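Local atomic coordinates of kojibiose phosphorylase (Gut metagenome, PDB entry 6W0P), a protein that belongs to glycoside hydrolase family 65 and joins a large N-terminal beta-sandwich domain to a helical central catalytic domain. Residues P13-E18 and I116-S121; S121-R126 and S142-M147. All blocks are in the same frame, centred on the assembly; numbering follows the deposited sequence.

How the contacts relate
Contacts 1 and 2 lie in one antiparallel sheet of the N-terminal domain, where strands 15-19, 109-118, 123-132 and 135-145 are successive neighbours. Their centres are about 10 Å apart, and Ser121 belongs to both, at the turn where the chain leaves strand 109-118 and doubles back into strand 123-132. Between the two contacts the middle strands are themselves paired: Ile116 N lies 2.8 Å from Gln125 O and Asp118 N 2.8 Å from Leu123 O, both probable hydrogen bonds. Helix 282-300 packs on side chains of both contacts, and helix 308-324 on contact 1. No ligand is part of either contact.

Contact 1. Residues P13-E18 and I116-S121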
ATOM      1  N   PRO A  13      41.683 -22.632  -0.244  1.00 34.57           N
ATOM      2  CA  PRO A  13      41.930 -21.207  -0.418  1.00 34.28           C
ATOM      3  C   PRO A  13      41.607 -20.701  -1.829  1.00 33.72           C
ATOM      4  O   PRO A  13      41.302 -19.528  -1.902  1.00 32.45           O
ATOM      5  CB  PRO A  13      43.424 -21.009  -0.083  1.00 34.76           C
ATOM      6  CG  PRO A  13      44.050 -22.392  -0.177  1.00 35.09           C
ATOM      7  CD  PRO A  13      42.918 -23.413  -0.109  1.00 35.04           C
ATOM      8  N   TYR A  14      41.641 -21.549  -2.875  1.00 33.54           N
ATOM      9  CA  TYR A  14      41.504 -21.094  -4.293  1.00 33.93           C
ATOM     10  C   TYR A  14      40.323 -21.755  -5.024  1.00 32.85           C
ATOM     11  O   TYR A  14      40.180 -21.509  -6.226  1.00 31.64           O
ATOM     12  CB  TYR A  14      42.807 -21.318  -5.077  1.00 35.12           C
ATOM     13  CG  TYR A  14      44.013 -20.572  -4.558  1.00 36.88           C
ATOM     14  CD1 TYR A  14      44.185 -19.210  -4.801  1.00 37.71           C
ATOM     15  CD2 TYR A  14      44.991 -21.231  -3.821  1.00 37.88           C
ATOM     16  CE1 TYR A  14      45.297 -18.525  -4.328  1.00 37.84           C
ATOM     17  CE2 TYR A  14      46.117 -20.566  -3.371  1.00 39.12           C
ATOM     18  CZ  TYR A  14      46.259 -19.208  -3.610  1.00 39.45           C
ATOM     19  OH  TYR A  14      47.359 -18.566  -3.117  1.00 44.22           O
ATOM     20  N   ARG A  15      39.515 -22.568  -4.343  1.00 32.25           N
ATOM     21  CA  ARG A  15      38.369 -23.267  -4.966  1.00 31.49           C
ATOM     22  C   ARG A  15      37.228 -23.434  -3.960  1.00 31.06           C
ATOM     23  O   ARG A  15      37.484 -23.518  -2.752  1.00 31.79           O
ATOM     24  CB  ARG A  15      38.801 -24.641  -5.490  1.00 32.28           C
ATOM     25  CG  ARG A  15      40.130 -24.637  -6.231  1.00 32.37           C
ATOM     26  CD  ARG A  15      40.303 -25.920  -7.025  1.00 32.41           C
ATOM     27  NE  ARG A  15      40.407 -27.063  -6.142  1.00 32.80           N
ATOM     28  CZ  ARG A  15      40.375 -28.343  -6.530  1.00 32.99           C
ATOM     29  NH1 ARG A  15      40.259 -28.665  -7.811  1.00 32.51           N
ATOM     30  NH2 ARG A  15      40.500 -29.294  -5.617  1.00 32.81           N
ATOM     31  N   ILE A  16      35.999 -23.471  -4.463  1.00 30.60           N
ATOM     32  CA  ILE A  16      34.808 -23.950  -3.722  1.00 30.22           C
ATOM     33  C   ILE A  16      34.593 -25.372  -4.226  1.00 31.93           C
ATOM     34  O   ILE A  16      34.576 -25.577  -5.492  1.00 34.15           O
ATOM     35  CB  ILE A  16      33.591 -23.040  -3.954  1.00 29.56           C
ATOM     36  CG1 ILE A  16      33.923 -21.547  -3.837  1.00 28.99           C
ATOM     37  CG2 ILE A  16      32.462 -23.415  -3.019  1.00 29.52           C
ATOM     38  CD1 ILE A  16      34.566 -21.147  -2.506  1.00 28.82           C
ATOM     39  N   VAL A  17      34.499 -26.325  -3.313  1.00 31.69           N
ATOM     40  CA  VAL A  17      34.313 -27.758  -3.660  1.00 32.15           C
ATOM     41  C   VAL A  17      33.086 -28.286  -2.920  1.00 32.41           C
ATOM     42  O   VAL A  17      33.013 -28.095  -1.678  1.00 32.65           O
ATOM     43  CB  VAL A  17      35.577 -28.578  -3.349  1.00 32.03           C
ATOM     44  CG1 VAL A  17      35.377 -30.062  -3.676  1.00 32.64           C
ATOM     45  CG2 VAL A  17      36.753 -28.032  -4.128  1.00 31.86           C
ATOM     46  N   GLU A  18      32.173 -28.928  -3.653  1.00 32.76           N
ATOM     47  CA  GLU A  18      31.085 -29.755  -3.061  1.00 33.54           C
ATOM     48  C   GLU A  18      31.478 -31.228  -3.223  1.00 33.72           C
ATOM     49  O   GLU A  18      31.651 -31.649  -4.351  1.00 33.66           O
ATOM     50  CB  GLU A  18      29.723 -29.463  -3.700  1.00 32.54           C
ATOM     51  CG  GLU A  18      28.562 -30.141  -2.978  1.00 32.08           C
ATOM     52  CD  GLU A  18      27.209 -30.076  -3.678  1.00 31.99           C
ATOM     53  OE1 GLU A  18      27.146 -29.618  -4.859  1.00 31.00           O
ATOM     54  OE2 GLU A  18      26.209 -30.443  -3.018  1.00 31.30           O
ATOM     55  N   ILE A 116      33.199 -28.307  -8.519  1.00 33.51           N
ATOM     56  CA  ILE A 116      34.384 -27.425  -8.288  1.00 34.31           C
ATOM     57  C   ILE A 116      34.188 -26.080  -8.982  1.00 33.86           C
ATOM     58  O   ILE A 116      33.914 -26.057 -10.185  1.00 34.18           O
ATOM     59  CB  ILE A 116      35.681 -28.085  -8.774  1.00 35.27           C
ATOM     60  CG1 ILE A 116      35.868 -29.459  -8.134  1.00 36.93           C
ATOM     61  CG2 ILE A 116      36.866 -27.169  -8.508  1.00 35.73           C
ATOM     62  CD1 ILE A 116      36.987 -30.280  -8.739  1.00 37.87           C
ATOM     63  N   LEU A 117      34.360 -24.984  -8.246  1.00 33.68           N
ATOM     64  CA  LEU A 117      34.545 -23.644  -8.851  1.00 32.29           C
ATOM     65  C   LEU A 117      36.002 -23.271  -8.574  1.00 32.34           C
ATOM     66  O   LEU A 117      36.399 -23.253  -7.396  1.00 32.61           O
ATOM     67  CB  LEU A 117      33.534 -22.668  -8.251  1.00 32.08           C
ATOM     68  CG  LEU A 117      33.743 -21.192  -8.613  1.00 32.14           C
ATOM     69  CD1 LEU A 117      33.530 -20.959 -10.092  1.00 31.90           C
ATOM     70  CD2 LEU A 117      32.819 -20.290  -7.819  1.00 32.30           C
ATOM     71  N   ASP A 118      36.800 -23.059  -9.612  1.00 31.75           N
ATOM     72  CA  ASP A 118      38.215 -22.645  -9.428  1.00 31.43           C
ATOM     73  C   ASP A 118      38.280 -21.113  -9.431  1.00 29.83           C
ATOM     74  O   ASP A 118      38.067 -20.502 -10.473  1.00 29.13           O
ATOM     75  CB  ASP A 118      39.116 -23.273 -10.488  1.00 32.16           C
ATOM     76  CG  ASP A 118      40.571 -23.235 -10.082  1.00 33.00           C
ATOM     77  OD1 ASP A 118      40.974 -22.193  -9.524  1.00 32.51           O
ATOM     78  OD2 ASP A 118      41.274 -24.271 -10.304  1.00 34.17           O
ATOM     79  N   LEU A 119      38.593 -20.512  -8.295  1.00 29.29           N
ATOM     80  CA  LEU A 119      38.566 -19.033  -8.154  1.00 29.35           C
ATOM     81  C   LEU A 119      39.708 -18.380  -8.956  1.00 29.72           C
ATOM     82  O   LEU A 119      39.657 -17.153  -9.101  1.00 29.21           O
ATOM     83  CB  LEU A 119      38.636 -18.665  -6.681  1.00 28.83           C
ATOM     84  CG  LEU A 119      37.542 -19.227  -5.775  1.00 28.91           C
ATOM     85  CD1 LEU A 119      37.833 -18.825  -4.350  1.00 29.20           C
ATOM     86  CD2 LEU A 119      36.143 -18.752  -6.190  1.00 29.12           C
ATOM     87  N   ARG A 120      40.638 -19.145  -9.545  1.00 30.66           N
ATOM     88  CA  ARG A 120      41.771 -18.560 -10.318  1.00 31.57           C
ATOM     89  C   ARG A 120      41.470 -18.526 -11.820  1.00 30.49           C
ATOM     90  O   ARG A 120      42.239 -17.869 -12.539  1.00 29.44           O
ATOM     91  CB  ARG A 120      43.061 -19.331 -10.045  1.00 33.44           C
ATOM     92  CG  ARG A 120      43.353 -19.506  -8.565  1.00 35.69           C
ATOM     93  CD  ARG A 120      44.292 -20.661  -8.312  1.00 37.66           C
ATOM     94  NE  ARG A 120      43.629 -21.911  -8.645  1.00 39.54           N
ATOM     95  CZ  ARG A 120      44.152 -23.110  -8.382  1.00 41.93           C
ATOM     96  NH1 ARG A 120      45.334 -23.197  -7.790  1.00 42.23           N
ATOM     97  NH2 ARG A 120      43.491 -24.213  -8.698  1.00 42.51           N
ATOM     98  N   SER A 121      40.413 -19.206 -12.281  1.00 30.03           N
ATOM     99  CA  SER A 121      40.105 -19.375 -13.729  1.00 29.94           C
ATOM    100  C   SER A 121      38.619 -19.139 -14.022  1.00 29.94           C
ATOM    101  O   SER A 121      38.284 -18.738 -15.151  1.00 31.55           O
ATOM    102  CB  SER A 121      40.533 -20.739 -14.218  1.00 30.27           C
ATOM    103  OG  SER A 121      39.753 -21.779 -13.639  1.00 29.10           O
TER
HETATM  104  O   HOH W   1      40.321 -26.855 -10.284  1.00 38.83           O
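Ile116 faces Val17 in a non-hydrogen-bonded pair, with CG1 against Val17 CG2, while its CG2 and CD1 touch the bent end of Arg15, CG2 near CD and NH1; Ile116 CD1 is 3.8 Å from Arg15 NH1. Leu117 and Ile16 exchange both backbone bonds, Leu117 N to Ile16 O at 2.8 Å and Ile16 N to Leu117 O at 3.0 Å, and their CB atoms touch on the other face. Asp118 turns CG anti to its backbone N (chi1 -162°), and its carboxylate takes a side-on, two-nitrogen salt bridge from Arg120: NE reaches the syn lone pair of OD1, and NH2 lies 2.7 Å from OD2. Arg120 N also bonds OD1, closing an Asx turn. A water links OD2 to Arg15 NH1, whereas Arg15 NE pairs with Glu12. Leu119 N continues the pairing to Tyr14 O at 2.8 Å, and Leu119 CD2 meets Ile16 CG1. Arg120 crosses Tyr14 at about a right angle, CD 3.6 Å from Tyr14 CB, which also sits over one guanidinium face. Helix 308-324 packs against Tyr14, Ile16 and Leu119, helix 282-300 touches Arg120, and strands 10-11 and 123-132 flank the pair in the sheet.

Contact 2. Residues S121-R126 and S142-M147; sequences SGLYQR and SRLLDM
Tyr124 and Arg143 form an antiparallel hydrogen-bonded pair, Tyr124 N to Arg143 O at 2.9 Å and Arg143 N to Tyr124 O at 2.7 Å, in strands whose axes run at 159° and approach to 4.8 Å. The side chains of the same two residues lie alongside each other and point the same way. Arg143 has CG between its backbone N and carbonyl carbon (chi1 51°), which puts CG at the edge of the Tyr124 ring, in its plane and 3.7 Å from CD2. Farther out, Arg143 NE is 3.6 Å from Tyr124 CD2, and Tyr124 CE2 stands over one guanidinium face, toward its rim, with the two planes 60° apart. The polar ends have partners beyond the pair: Tyr124 OH bonds Arg115, and Arg143 NH1 makes a salt bridge to Asp47.

These strands are the two arms of a beta hairpin, 123-132 and 135-145, within the large antiparallel sheet of the family 65 N-terminal domain. On the opposite face of the hairpin, Gln125 CG comes 3.3 Å from Ser142 OG, and Leu123 CD1 packs on Ser142 CB and on Leu144 CD2. Leu144 CD2 also reaches Leu123 CA and Gly122 O, and Val286 of helix 282-300 touches Leu144.

At the turn that leads in, Ser121 OG accepts from Leu123 N at 3.0 Å, an ST turn with Gly122, at positive phi, in its middle. Where direct backbone bonding gives way, a water takes over, donating to Gly122 O at 2.7 Å and accepting from Leu145 N.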
ATOM      1  N   SER A 121      40.413 -19.206 -12.281  1.00 30.03           N
ATOM      2  CA  SER A 121      40.105 -19.375 -13.729  1.00 29.94           C
ATOM      3  C   SER A 121      38.619 -19.139 -14.022  1.00 29.94           C
ATOM      4  O   SER A 121      38.284 -18.738 -15.151  1.00 31.55           O
ATOM      5  CB  SER A 121      40.533 -20.739 -14.218  1.00 30.27           C
ATOM      6  OG  SER A 121      39.753 -21.779 -13.639  1.00 29.10           O
ATOM      7  N   GLY A 122      37.752 -19.334 -13.044  1.00 29.36           N
ATOM      8  CA  GLY A 122      36.308 -19.322 -13.275  1.00 29.04           C
ATOM      9  C   GLY A 122      35.907 -20.619 -13.949  1.00 29.18           C
ATOM     10  O   GLY A 122      34.849 -20.643 -14.535  1.00 28.13           O
ATOM     11  N   LEU A 123      36.750 -21.653 -13.854  1.00 29.59           N
ATOM     12  CA  LEU A 123      36.425 -23.007 -14.348  1.00 30.34           C
ATOM     13  C   LEU A 123      35.397 -23.603 -13.386  1.00 31.13           C
ATOM     14  O   LEU A 123      35.656 -23.653 -12.151  1.00 30.95           O
ATOM     15  CB  LEU A 123      37.668 -23.896 -14.435  1.00 30.44           C
ATOM     16  CG  LEU A 123      37.340 -25.341 -14.821  1.00 30.60           C
ATOM     17  CD1 LEU A 123      36.643 -25.360 -16.166  1.00 30.74           C
ATOM     18  CD2 LEU A 123      38.575 -26.229 -14.863  1.00 30.65           C
ATOM     19  N   TYR A 124      34.237 -23.956 -13.925  1.00 32.19           N
ATOM     20  CA  TYR A 124      33.157 -24.632 -13.180  1.00 33.27           C
ATOM     21  C   TYR A 124      33.088 -26.053 -13.742  1.00 33.98           C
ATOM     22  O   TYR A 124      32.886 -26.221 -14.961  1.00 33.05           O
ATOM     23  CB  TYR A 124      31.852 -23.837 -13.265  1.00 34.18           C
ATOM     24  CG  TYR A 124      30.702 -24.585 -12.650  1.00 35.58           C
ATOM     25  CD1 TYR A 124      30.749 -24.960 -11.324  1.00 36.00           C
ATOM     26  CD2 TYR A 124      29.615 -24.987 -13.398  1.00 37.29           C
ATOM     27  CE1 TYR A 124      29.729 -25.686 -10.740  1.00 36.95           C
ATOM     28  CE2 TYR A 124      28.592 -25.735 -12.833  1.00 38.14           C
ATOM     29  CZ  TYR A 124      28.647 -26.084 -11.497  1.00 37.38           C
ATOM     30  OH  TYR A 124      27.665 -26.834 -10.916  1.00 37.43           O
ATOM     31  N   GLN A 125      33.307 -27.038 -12.874  1.00 35.58           N
ATOM     32  CA  GLN A 125      33.490 -28.455 -13.246  1.00 36.73           C
ATOM     33  C   GLN A 125      32.596 -29.294 -12.345  1.00 36.14           C
ATOM     34  O   GLN A 125      32.607 -29.091 -11.115  1.00 35.26           O
ATOM     35  CB  GLN A 125      34.957 -28.864 -13.109  1.00 38.70           C
ATOM     36  CG  GLN A 125      35.402 -29.906 -14.112  1.00 40.68           C
ATOM     37  CD  GLN A 125      36.844 -30.303 -13.919  1.00 43.87           C
ATOM     38  OE1 GLN A 125      37.212 -30.864 -12.886  1.00 46.27           O
ATOM     39  NE2 GLN A 125      37.675 -30.019 -14.918  1.00 45.36           N
ATOM     40  N   ARG A 126      31.855 -30.201 -12.960  1.00 35.85           N
ATOM     41  CA  ARG A 126      31.003 -31.180 -12.255  1.00 36.03           C
ATOM     42  C   ARG A 126      31.388 -32.553 -12.792  1.00 36.17           C
ATOM     43  O   ARG A 126      31.385 -32.714 -14.028  1.00 36.47           O
ATOM     44  CB  ARG A 126      29.531 -30.805 -12.434  1.00 36.09           C
ATOM     45  CG  ARG A 126      28.619 -31.298 -11.320  1.00 36.62           C
ATOM     46  CD  ARG A 126      27.234 -30.685 -11.419  1.00 36.83           C
ATOM     47  NE  ARG A 126      26.794 -30.594 -12.809  1.00 37.04           N
ATOM     48  CZ  ARG A 126      25.883 -31.377 -13.393  1.00 37.35           C
ATOM     49  NH1 ARG A 126      25.263 -32.327 -12.713  1.00 37.73           N
ATOM     50  NH2 ARG A 126      25.593 -31.199 -14.674  1.00 37.91           N
ATOM     51  N   SER A 142      32.376 -29.364 -17.908  1.00 34.78           N
ATOM     52  CA  SER A 142      33.229 -28.194 -17.609  1.00 34.61           C
ATOM     53  C   SER A 142      32.623 -26.977 -18.310  1.00 34.62           C
ATOM     54  O   SER A 142      32.128 -27.147 -19.440  1.00 34.50           O
ATOM     55  CB  SER A 142      34.653 -28.480 -18.019  1.00 34.11           C
ATOM     56  OG  SER A 142      35.112 -29.678 -17.398  1.00 33.93           O
ATOM     57  N   ARG A 143      32.591 -25.816 -17.647  1.00 34.44           N
ATOM     58  CA  ARG A 143      32.183 -24.567 -18.331  1.00 35.17           C
ATOM     59  C   ARG A 143      32.903 -23.316 -17.808  1.00 33.35           C
ATOM     60  O   ARG A 143      33.420 -23.277 -16.654  1.00 32.25           O
ATOM     61  CB  ARG A 143      30.658 -24.422 -18.358  1.00 37.48           C
ATOM     62  CG  ARG A 143      29.931 -24.584 -17.037  1.00 38.18           C
ATOM     63  CD  ARG A 143      28.459 -24.868 -17.287  1.00 39.48           C
ATOM     64  NE  ARG A 143      27.620 -24.174 -16.318  1.00 41.77           N
ATOM     65  CZ  ARG A 143      26.351 -24.469 -16.024  1.00 41.52           C
ATOM     66  NH1 ARG A 143      25.744 -25.476 -16.616  1.00 41.71           N
ATOM     67  NH2 ARG A 143      25.706 -23.759 -15.109  1.00 40.81           N
ATOM     68  N   LEU A 144      32.910 -22.334 -18.702  1.00 32.50           N
ATOM     69  CA  LEU A 144      33.586 -21.022 -18.628  1.00 32.44           C
ATOM     70  C   LEU A 144      32.656 -19.969 -19.236  1.00 32.44           C
ATOM     71  O   LEU A 144      32.026 -20.250 -20.267  1.00 32.95           O
ATOM     72  CB  LEU A 144      34.861 -21.056 -19.476  1.00 32.40           C
ATOM     73  CG  LEU A 144      36.023 -21.927 -19.025  1.00 32.56           C
ATOM     74  CD1 LEU A 144      37.050 -22.003 -20.148  1.00 33.28           C
ATOM     75  CD2 LEU A 144      36.692 -21.386 -17.775  1.00 32.56           C
ATOM     76  N   LEU A 145      32.630 -18.780 -18.653  1.00 32.45           N
ATOM     77  CA  LEU A 145      32.249 -17.542 -19.359  1.00 33.55           C
ATOM     78  C   LEU A 145      33.550 -16.784 -19.644  1.00 33.66           C
ATOM     79  O   LEU A 145      34.371 -16.656 -18.723  1.00 34.57           O
ATOM     80  CB  LEU A 145      31.253 -16.749 -18.504  1.00 33.42           C
ATOM     81  CG  LEU A 145      29.995 -17.502 -18.072  1.00 33.69           C
ATOM     82  CD1 LEU A 145      29.045 -16.584 -17.322  1.00 34.05           C
ATOM     83  CD2 LEU A 145      29.268 -18.118 -19.257  1.00 34.03           C
ATOM     84  N   ASP A 146      33.769 -16.382 -20.893  1.00 34.22           N
ATOM     85  CA  ASP A 146      34.994 -15.652 -21.325  1.00 34.99           C
ATOM     86  C   ASP A 146      34.996 -14.287 -20.637  1.00 34.48           C
ATOM     87  O   ASP A 146      34.029 -13.554 -20.827  1.00 34.99           O
ATOM     88  CB  ASP A 146      35.040 -15.503 -22.846  1.00 35.05           C
ATOM     89  CG  ASP A 146      36.403 -15.146 -23.409  1.00 35.83           C
ATOM     90  OD1 ASP A 146      37.086 -14.252 -22.843  1.00 34.74           O
ATOM     91  OD2 ASP A 146      36.768 -15.749 -24.442  1.00 37.22           O
ATOM     92  N   MET A 147      36.013 -13.968 -19.846  1.00 34.64           N
ATOM     93  CA  MET A 147      36.005 -12.726 -19.019  1.00 35.80           C
ATOM     94  C   MET A 147      36.427 -11.510 -19.847  1.00 37.27           C
ATOM     95  O   MET A 147      36.072 -10.417 -19.406  1.00 39.30           O
ATOM     96  CB  MET A 147      36.924 -12.835 -17.803  1.00 33.35           C
ATOM     97  CG  MET A 147      36.518 -13.950 -16.887  1.00 32.73           C
ATOM     98  SD  MET A 147      34.835 -13.817 -16.249  1.00 31.28           S
ATOM     99  CE  MET A 147      35.023 -12.414 -15.158  1.00 30.93           C
TER
HETATM  100  O   HOH W   2      34.318 -18.680 -16.251  1.00 20.30           O